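Local structure of quinoline 2-oxidoreductase large subunit (Pseudomonas putida, 1T3Q) at residues Leu334-Val339 with Cys365-Tyr370; Cys193-Ala198 with Ala295-Asn300; Ile87-Gln92 with Pro330-Val335. The protein carries the molybdenum and molybdopterin cytosine dinucleotide cofactor of a molybdenum hydroxylase and probably serves in the oxidation of quinoline at carbon 2. All coordinates share one frame; numbering follows the deposited sequence.

Contact 1 of 3, residues Leu334-Val339 with Cys365-Tyr370; sequences LVESHV and CPIGAY. With SMO (dioxosulfidomolybdenum(VI) ion), chain O.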
loop_
_atom_site.group_PDB
_atom_site.type_symbol
_atom_site.label_atom_id
_atom_site.label_comp_id
_atom_site.label_asym_id
_atom_site.label_seq_id
_atom_site.Cartn_x
_atom_site.Cartn_y
_atom_site.Cartn_z
ATOM N N LEU B 334 24.786 -28.095 -5.195
ATOM C CA LEU B 334 24.275 -29.293 -5.863
ATOM C C LEU B 334 23.431 -28.900 -7.073
ATOM O O LEU B 334 23.031 -29.754 -7.866
ATOM C CB LEU B 334 23.425 -30.127 -4.901
ATOM C CG LEU B 334 24.095 -30.623 -3.615
ATOM C CD1 LEU B 334 23.183 -31.643 -2.936
ATOM C CD2 LEU B 334 25.444 -31.255 -3.944
ATOM N N VAL B 335 23.188 -27.600 -7.216
ATOM C CA VAL B 335 22.372 -27.080 -8.310
ATOM C C VAL B 335 22.961 -27.359 -9.697
ATOM O O VAL B 335 22.238 -27.379 -10.695
ATOM C CB VAL B 335 22.125 -25.552 -8.124
ATOM C CG1 VAL B 335 23.381 -24.771 -8.435
ATOM C CG2 VAL B 335 20.956 -25.097 -8.986
ATOM N N GLU B 336 24.268 -27.587 -9.769
ATOM C CA GLU B 336 24.902 -27.875 -11.051
ATOM C C GLU B 336 25.164 -29.367 -11.298
ATOM O O GLU B 336 24.264 -30.091 -11.716
ATOM C CB GLU B 336 26.195 -27.070 -11.197
ATOM C CG GLU B 336 25.949 -25.587 -11.517
ATOM C CD GLU B 336 25.470 -25.369 -12.951
ATOM O OE1 GLU B 336 24.828 -24.329 -13.223
ATOM O OE2 GLU B 336 25.748 -26.229 -13.812
ATOM N N SER B 337 26.387 -29.824 -11.037
ATOM C CA SER B 337 26.757 -31.224 -11.267
ATOM C C SER B 337 25.858 -32.296 -10.648
ATOM O O SER B 337 25.503 -33.273 -11.311
ATOM C CB SER B 337 28.199 -31.469 -10.803
ATOM O OG SER B 337 29.125 -30.830 -11.664
ATOM N N HIS B 338 25.500 -32.121 -9.383
ATOM C CA HIS B 338 24.681 -33.103 -8.690
ATOM C C HIS B 338 23.359 -33.398 -9.399
ATOM O O HIS B 338 23.103 -34.538 -9.784
ATOM C CB HIS B 338 24.433 -32.647 -7.251
ATOM C CG HIS B 338 23.875 -33.717 -6.364
ATOM N ND1 HIS B 338 22.525 -33.977 -6.266
ATOM C CD2 HIS B 338 24.488 -34.597 -5.537
ATOM C CE1 HIS B 338 22.331 -34.969 -5.414
ATOM N NE2 HIS B 338 23.507 -35.362 -4.959
ATOM N N VAL B 339 22.517 -32.386 -9.577
ATOM C CA VAL B 339 21.244 -32.621 -10.251
ATOM C C VAL B 339 21.451 -32.931 -11.729
ATOM O O VAL B 339 20.637 -33.627 -12.342
ATOM C CB VAL B 339 20.288 -31.419 -10.109
ATOM C CG1 VAL B 339 19.955 -31.208 -8.643
ATOM C CG2 VAL B 339 20.910 -30.168 -10.713
ATOM N N CYS B 365 32.014 -15.767 -5.900
ATOM C CA CYS B 365 30.678 -15.681 -5.348
ATOM C C CYS B 365 30.049 -17.062 -5.528
ATOM O O CYS B 365 30.413 -17.818 -6.437
ATOM C CB CYS B 365 29.852 -14.607 -6.053
ATOM S SG CYS B 365 29.247 -15.106 -7.641
ATOM N N PRO B 366 29.123 -17.428 -4.641
ATOM C CA PRO B 366 28.489 -18.740 -4.761
ATOM C C PRO B 366 27.820 -19.014 -6.098
ATOM O O PRO B 366 27.237 -18.122 -6.722
ATOM C CB PRO B 366 27.502 -18.774 -3.587
ATOM C CG PRO B 366 27.377 -17.345 -3.148
ATOM C CD PRO B 366 28.718 -16.753 -3.398
ATOM N N ILE B 367 27.939 -20.257 -6.542
ATOM C CA ILE B 367 27.309 -20.678 -7.779
ATOM C C ILE B 367 25.834 -20.759 -7.411
ATOM O O ILE B 367 25.492 -21.009 -6.258
ATOM C CB ILE B 367 27.840 -22.063 -8.229
ATOM C CG1 ILE B 367 27.663 -22.219 -9.739
ATOM C CG2 ILE B 367 27.127 -23.180 -7.481
ATOM C CD1 ILE B 367 28.568 -21.308 -10.554
ATOM N N GLY B 368 24.954 -20.533 -8.379
ATOM C CA GLY B 368 23.538 -20.571 -8.083
ATOM C C GLY B 368 22.714 -21.011 -9.276
ATOM O O GLY B 368 23.254 -21.311 -10.340
ATOM N N ALA B 369 21.401 -21.023 -9.090
ATOM C CA ALA B 369 20.469 -21.446 -10.124
ATOM C C ALA B 369 20.268 -20.429 -11.236
ATOM O O ALA B 369 20.108 -19.240 -10.985
ATOM C CB ALA B 369 19.123 -21.770 -9.493
ATOM N N TYR B 370 20.291 -20.924 -12.466
ATOM C CA TYR B 370 20.045 -20.113 -13.647
ATOM C C TYR B 370 19.385 -21.052 -14.652
ATOM O O TYR B 370 19.864 -22.162 -14.886
ATOM C CB TYR B 370 21.340 -19.520 -14.215
ATOM C CG TYR B 370 21.180 -18.834 -15.564
ATOM C CD1 TYR B 370 20.101 -17.981 -15.822
ATOM C CD2 TYR B 370 22.125 -19.020 -16.573
ATOM C CE1 TYR B 370 19.970 -17.337 -17.055
ATOM C CE2 TYR B 370 22.007 -18.376 -17.806
ATOM C CZ TYR B 370 20.927 -17.538 -18.040
ATOM O OH TYR B 370 20.806 -16.907 -19.262
HETATM S S SMO O . 16.612 -21.481 -12.716
HETATM MO MO SMO O . 14.479 -21.391 -12.748
HETATM O OM2 SMO O . 14.753 -23.001 -12.147
HETATM O OM1 SMO O . 14.178 -20.343 -11.453
HETATM O O HOH W 1 22.566 -23.207 -12.312
#
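Val335 presents its two methyl groups to different parts of the chain Ile367-Ala369. CG1 of Val335, between the backbone N and the carbonyl carbon (chi1 74°), lies 3.9 Å from C of Gly368 and also meets CG2 of Ile367. CG2 of Val335, anti to its own backbone N, rests 3.8 Å from CB of Ala369. Glu336, the N-cap residue of helix 337-342, crosses Ile367 at about a right angle, with its CG 4.2 Å from CG1 of Ile367. The contact thus sets the start of that helix against the loop before helix 375-393. A bend at chi2 (-73°) turns CD aside, and the carboxylate reaches a water rather than 365-370 itself. This water donates to OE1 of Glu336 at 2.7 Å and to O of Gly368 at 2.8 Å, and takes a weak bond from N of Tyr370. OE1 also receives N of Lys296, and OE2 receives NE2 of Gln298. At the end of 365-370, C of Tyr370 lies 3.4 Å from the sulfur of the molybdenum group. Apolar packing therefore holds Val335 against the loop beside that group, while a buried carboxylate, shared among water and amide donors, probably helps fix the backbone leading to Tyr370.

Contact 2 of 3, residues Cys193-Ala198 with Ala295-Asn300; sequences CGRVSA and AKQQRN
Val196 and Ala295 form a single antiparallel bridge, a hydrogen-bonded pair just past the end of strand 185-193 and just before strand 298-306. Val196 N gives a bond to O of Ala295 at 3.0 Å, and N of Ala295 returns one to O of Val196 at 2.9 Å. Cys193 N continues the pairing by bonding to O of Gln298. Between these bonds Lys296 and Gln297 depart from regular strand geometry, and Gln297 is the centre of an inverse gamma turn. Its CA-H points at O of Cys193, and a water joins that oxygen to NE2 of Gln297.

Arg195 and Gln297 meet through their side chains. In Gln297, chi1 (-173°) sets CG anti to the backbone N, and the chain, extended beyond CG, carries OE1 to 2.9 Å from NE of Arg195. OE1 lies at the edge of the guanidinium and in its plane, while the amide plane is turned 77° from it. CG of Arg195 also packs 3.5 Å from CB of Gln297. NH1 binds O of Cys365, and NH2 forms a salt bridge with Asp322. An alanine here removes the guanidinium; the Gln297 amide would probably be freer to turn, and Asp322 and O of Cys365 would probably be left without this mate. CG2 of Val196 presses tightly on CG of Lys296, at 3.5 Å. The Lys296 amine leads away to the carbonyls of Val373 and Arg371. Backbone pairing thus sets the alignment here, and one buried guanidinium ties Gln297, Asp322 and the 365-370 loop together.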
loop_
_atom_site.group_PDB
_atom_site.type_symbol
_atom_site.label_atom_id
_atom_site.label_comp_id
_atom_site.label_asym_id
_atom_site.label_seq_id
_atom_site.Cartn_x
_atom_site.Cartn_y
_atom_site.Cartn_z
ATOM N N CYS B 193 32.281 -25.400 -19.124
ATOM C CA CYS B 193 31.439 -24.230 -19.315
ATOM C C CYS B 193 31.924 -23.184 -18.331
ATOM O O CYS B 193 32.222 -23.500 -17.178
ATOM C CB CYS B 193 29.973 -24.546 -19.021
ATOM S SG CYS B 193 29.274 -25.891 -20.006
ATOM N N GLY B 194 32.013 -21.937 -18.779
ATOM C CA GLY B 194 32.446 -20.887 -17.881
ATOM C C GLY B 194 31.257 -20.394 -17.083
ATOM O O GLY B 194 30.123 -20.806 -17.327
ATOM N N ARG B 195 31.502 -19.522 -16.116
ATOM C CA ARG B 195 30.407 -18.974 -15.336
ATOM C C ARG B 195 29.653 -17.994 -16.224
ATOM O O ARG B 195 30.226 -17.409 -17.148
ATOM C CB ARG B 195 30.930 -18.211 -14.112
ATOM C CG ARG B 195 31.402 -19.106 -12.983
ATOM C CD ARG B 195 31.857 -18.319 -11.757
ATOM N NE ARG B 195 32.109 -19.246 -10.654
ATOM C CZ ARG B 195 31.674 -19.076 -9.412
ATOM N NH1 ARG B 195 30.967 -18.002 -9.092
ATOM N NH2 ARG B 195 31.920 -20.003 -8.490
ATOM N N VAL B 196 28.368 -17.833 -15.940
ATOM C CA VAL B 196 27.529 -16.877 -16.646
ATOM C C VAL B 196 26.640 -16.265 -15.583
ATOM O O VAL B 196 26.562 -16.777 -14.465
ATOM C CB VAL B 196 26.633 -17.534 -17.735
ATOM C CG1 VAL B 196 27.496 -18.171 -18.799
ATOM C CG2 VAL B 196 25.684 -18.550 -17.108
ATOM N N SER B 197 25.992 -15.156 -15.923
ATOM C CA SER B 197 25.079 -14.485 -15.014
ATOM C C SER B 197 23.698 -14.508 -15.655
ATOM O O SER B 197 23.588 -14.421 -16.878
ATOM C CB SER B 197 25.503 -13.023 -14.802
ATOM O OG SER B 197 24.512 -12.323 -14.067
ATOM N N ALA B 198 22.655 -14.636 -14.839
ATOM C CA ALA B 198 21.288 -14.632 -15.356
ATOM C C ALA B 198 21.099 -13.279 -16.040
ATOM O O ALA B 198 20.310 -13.133 -16.978
ATOM C CB ALA B 198 20.289 -14.792 -14.213
ATOM N N ALA B 295 26.435 -18.999 -12.578
ATOM C CA ALA B 295 25.972 -20.354 -12.813
ATOM C C ALA B 295 26.649 -21.008 -13.994
ATOM O O ALA B 295 27.425 -20.374 -14.708
ATOM C CB ALA B 295 24.464 -20.343 -13.033
ATOM N N LYS B 296 26.345 -22.296 -14.164
ATOM C CA LYS B 296 26.820 -23.117 -15.271
ATOM C C LYS B 296 28.273 -23.551 -15.295
ATOM O O LYS B 296 28.687 -24.246 -16.225
ATOM C CB LYS B 296 26.505 -22.416 -16.597
ATOM C CG LYS B 296 25.065 -21.935 -16.720
ATOM C CD LYS B 296 24.081 -23.102 -16.807
ATOM C CE LYS B 296 22.638 -22.597 -16.853
ATOM N NZ LYS B 296 21.649 -23.695 -17.072
ATOM N N GLN B 297 29.062 -23.182 -14.293
ATOM C CA GLN B 297 30.462 -23.567 -14.352
ATOM C C GLN B 297 30.797 -24.966 -13.863
ATOM O O GLN B 297 31.109 -25.175 -12.695
ATOM C CB GLN B 297 31.359 -22.554 -13.626
ATOM C CG GLN B 297 32.845 -22.865 -13.830
ATOM C CD GLN B 297 33.780 -21.771 -13.352
ATOM O OE1 GLN B 297 33.525 -21.102 -12.353
ATOM N NE2 GLN B 297 34.892 -21.604 -14.060
ATOM N N GLN B 298 30.712 -25.928 -14.767
ATOM C CA GLN B 298 31.085 -27.287 -14.427
ATOM C C GLN B 298 31.935 -27.874 -15.539
ATOM O O GLN B 298 31.901 -27.416 -16.684
ATOM C CB GLN B 298 29.862 -28.178 -14.116
ATOM C CG GLN B 298 28.690 -28.140 -15.069
ATOM C CD GLN B 298 27.646 -29.228 -14.760
ATOM O OE1 GLN B 298 27.918 -30.421 -14.907
ATOM N NE2 GLN B 298 26.455 -28.814 -14.331
ATOM N N ARG B 299 32.745 -28.856 -15.172
ATOM C CA ARG B 299 33.622 -29.533 -16.106
ATOM C C ARG B 299 33.051 -30.937 -16.184
ATOM O O ARG B 299 32.731 -31.531 -15.155
ATOM C CB ARG B 299 35.046 -29.568 -15.539
ATOM N N ASN B 300 32.875 -31.444 -17.396
ATOM C CA ASN B 300 32.351 -32.790 -17.574
ATOM C C ASN B 300 33.271 -33.602 -18.467
ATOM O O ASN B 300 33.359 -33.359 -19.671
ATOM C CB ASN B 300 30.940 -32.769 -18.178
ATOM C CG ASN B 300 29.897 -32.240 -17.210
ATOM O OD1 ASN B 300 29.602 -31.040 -17.181
ATOM N ND2 ASN B 300 29.344 -33.130 -16.399
HETATM O O HOH W 2 35.083 -23.538 -16.618
#

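Contact 3 of 3, residues Ile87-Gln92 with Pro330-Val335; sequences IVATMQ and PWTQLV
Ala89, the last residue of strand 87-89, points its CB at Thr332 and comes 4.4 Å from its CG2. The strand pairs with 99-101, so this residue marks where a small two-stranded sheet meets the loop 330-335. Thr90 follows with its side chain turned away. Its carbonyl O passes 4.1 Å from CG2 of Thr332, and its hydroxyl is hydrogen-bonded to that of Thr98.

Met91 carries most of the contact. Its CG lies beside the backbone N (chi1 -80°), 3.6 Å from OG1 of Thr332 and equally far from CD1 of Leu334. Met91 and Leu334 slide past each other in opposite directions, whereas Met91 crosses Thr332 at a slant. A bend at chi2 (-78°) then turns the sulfur, and the chain ends with CE against O of Pro330 and CG2 of Thr332. CE is 3.1 Å from the carbonyl O of Pro330 and 3.7 Å from CG2 of Thr332.

Thr332 is held from within its own segment. Its OG1 accepts N of Leu334 at 3.2 Å with an N-H...O angle of 165°, which makes an ST turn. Within the same loop, CG of Pro330 lies over the centre of one face of the Trp331 indole, and NE1 of Trp331 bonds to O of Ala259. The contact joins the part of the chain assigned to the a/b hammerhead family to the part assigned to the cofactor-binding family. No hydrogen bond crosses it. Its chemistry is that of a thioether chain packed against a carbonyl, a hydroxyl and methyl groups, with the ST turn giving it a defined surface to rest on.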
loop_
_atom_site.group_PDB
_atom_site.type_symbol
_atom_site.label_atom_id
_atom_site.label_comp_id
_atom_site.label_asym_id
_atom_site.label_seq_id
_atom_site.Cartn_x
_atom_site.Cartn_y
_atom_site.Cartn_z
ATOM N N ILE B 87 23.063 -16.990 6.516
ATOM C CA ILE B 87 22.301 -17.971 5.761
ATOM C C ILE B 87 22.851 -19.384 5.897
ATOM O O ILE B 87 23.932 -19.680 5.397
ATOM C CB ILE B 87 22.277 -17.596 4.264
ATOM C CG1 ILE B 87 21.727 -16.173 4.101
ATOM C CG2 ILE B 87 21.433 -18.594 3.489
ATOM C CD1 ILE B 87 21.769 -15.656 2.675
ATOM N N VAL B 88 22.096 -20.243 6.577
ATOM C CA VAL B 88 22.484 -21.637 6.771
ATOM C C VAL B 88 21.952 -22.446 5.591
ATOM O O VAL B 88 20.748 -22.479 5.349
ATOM C CB VAL B 88 21.882 -22.204 8.072
ATOM C CG1 VAL B 88 22.358 -23.638 8.296
ATOM C CG2 VAL B 88 22.276 -21.323 9.244
ATOM N N ALA B 89 22.850 -23.089 4.855
ATOM C CA ALA B 89 22.453 -23.872 3.694
ATOM C C ALA B 89 22.968 -25.297 3.782
ATOM O O ALA B 89 24.175 -25.528 3.871
ATOM C CB ALA B 89 22.971 -23.208 2.416
ATOM N N THR B 90 22.051 -26.253 3.744
ATOM C CA THR B 90 22.431 -27.656 3.820
ATOM C C THR B 90 21.520 -28.525 2.962
ATOM O O THR B 90 20.509 -28.056 2.435
ATOM C CB THR B 90 22.385 -28.160 5.277
ATOM O OG1 THR B 90 22.972 -29.468 5.347
ATOM C CG2 THR B 90 20.947 -28.208 5.780
ATOM N N MET B 91 21.894 -29.792 2.826
ATOM C CA MET B 91 21.143 -30.756 2.035
ATOM C C MET B 91 21.180 -32.115 2.718
ATOM O O MET B 91 22.172 -32.462 3.362
ATOM C CB MET B 91 21.759 -30.890 0.637
ATOM C CG MET B 91 21.380 -29.802 -0.353
ATOM S SD MET B 91 19.731 -30.039 -1.051
ATOM C CE MET B 91 19.255 -28.340 -1.342
ATOM N N GLN B 92 20.103 -32.880 2.560
ATOM C CA GLN B 92 20.002 -34.215 3.138
ATOM C C GLN B 92 20.733 -35.161 2.189
ATOM O O GLN B 92 20.133 -36.057 1.594
ATOM C CB GLN B 92 18.529 -34.623 3.258
ATOM N N PRO B 330 18.126 -21.695 -1.673
ATOM C CA PRO B 330 18.058 -23.077 -1.181
ATOM C C PRO B 330 18.647 -24.204 -2.037
ATOM O O PRO B 330 18.621 -25.360 -1.618
ATOM C CB PRO B 330 16.566 -23.273 -1.004
ATOM C CG PRO B 330 16.047 -22.628 -2.296
ATOM C CD PRO B 330 16.903 -21.358 -2.433
ATOM N N TRP B 331 19.185 -23.889 -3.211
ATOM C CA TRP B 331 19.699 -24.931 -4.102
ATOM C C TRP B 331 21.062 -25.526 -3.773
ATOM O O TRP B 331 21.307 -26.698 -4.063
ATOM C CB TRP B 331 19.712 -24.410 -5.544
ATOM C CG TRP B 331 18.498 -23.588 -5.857
ATOM C CD1 TRP B 331 18.470 -22.264 -6.193
ATOM C CD2 TRP B 331 17.131 -24.008 -5.768
ATOM N NE1 TRP B 331 17.172 -21.831 -6.310
ATOM C CE2 TRP B 331 16.329 -22.879 -6.056
ATOM C CE3 TRP B 331 16.505 -25.225 -5.470
ATOM C CZ2 TRP B 331 14.930 -22.931 -6.051
ATOM C CZ3 TRP B 331 15.112 -25.279 -5.464
ATOM C CH2 TRP B 331 14.341 -24.135 -5.754
ATOM N N THR B 332 21.934 -24.715 -3.176
ATOM C CA THR B 332 23.298 -25.110 -2.812
ATOM C C THR B 332 24.127 -25.412 -4.050
ATOM O O THR B 332 23.662 -25.250 -5.181
ATOM C CB THR B 332 23.332 -26.349 -1.857
ATOM O OG1 THR B 332 23.089 -27.555 -2.595
ATOM C CG2 THR B 332 22.270 -26.207 -0.772
ATOM N N GLN B 333 25.364 -25.845 -3.839
ATOM C CA GLN B 333 26.244 -26.158 -4.949
ATOM C C GLN B 333 25.790 -27.399 -5.720
ATOM O O GLN B 333 26.328 -27.704 -6.782
ATOM C CB GLN B 333 27.681 -26.324 -4.438
ATOM C CG GLN B 333 28.218 -25.032 -3.822
ATOM C CD GLN B 333 29.679 -25.102 -3.423
ATOM O OE1 GLN B 333 30.234 -24.128 -2.905
ATOM N NE2 GLN B 333 30.307 -26.241 -3.655
ATOM N N LEU B 334 24.786 -28.095 -5.195
ATOM C CA LEU B 334 24.275 -29.293 -5.863
ATOM C C LEU B 334 23.431 -28.900 -7.073
ATOM O O LEU B 334 23.031 -29.754 -7.866
ATOM C CB LEU B 334 23.425 -30.127 -4.901
ATOM C CG LEU B 334 24.095 -30.623 -3.615
ATOM C CD1 LEU B 334 23.183 -31.643 -2.936
ATOM C CD2 LEU B 334 25.444 -31.255 -3.944
ATOM N N VAL B 335 23.188 -27.600 -7.216
ATOM C CA VAL B 335 22.372 -27.080 -8.310
ATOM C C VAL B 335 22.961 -27.359 -9.697
ATOM O O VAL B 335 22.238 -27.379 -10.695
ATOM C CB VAL B 335 22.125 -25.552 -8.124
ATOM C CG1 VAL B 335 23.381 -24.771 -8.435
ATOM C CG2 VAL B 335 20.956 -25.097 -8.986
#

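Contacts 1 and 3 share Leu334 and Val335, and their centres are 9 Å apart. They also touch where CD1 of Trp331 meets CB of Ala369 at 3.4 Å. Contacts 1 and 2 have centres equally far apart and are joined by hydrogen bonds: N of Lys296 lies 2.7 Å from OE1 of Glu336, and NH1 of Arg195 lies 2.7 Å from O of Cys365. Contacts 2 and 3 do not touch; their nearest atoms are about 6 Å apart. Contact 1 therefore stands between the other two. All three approach the molybdenum centre: Tyr370 belongs to its pocket, and the side chains of Trp331 and Lys296 come within about 6 and 7 Å of the bound group.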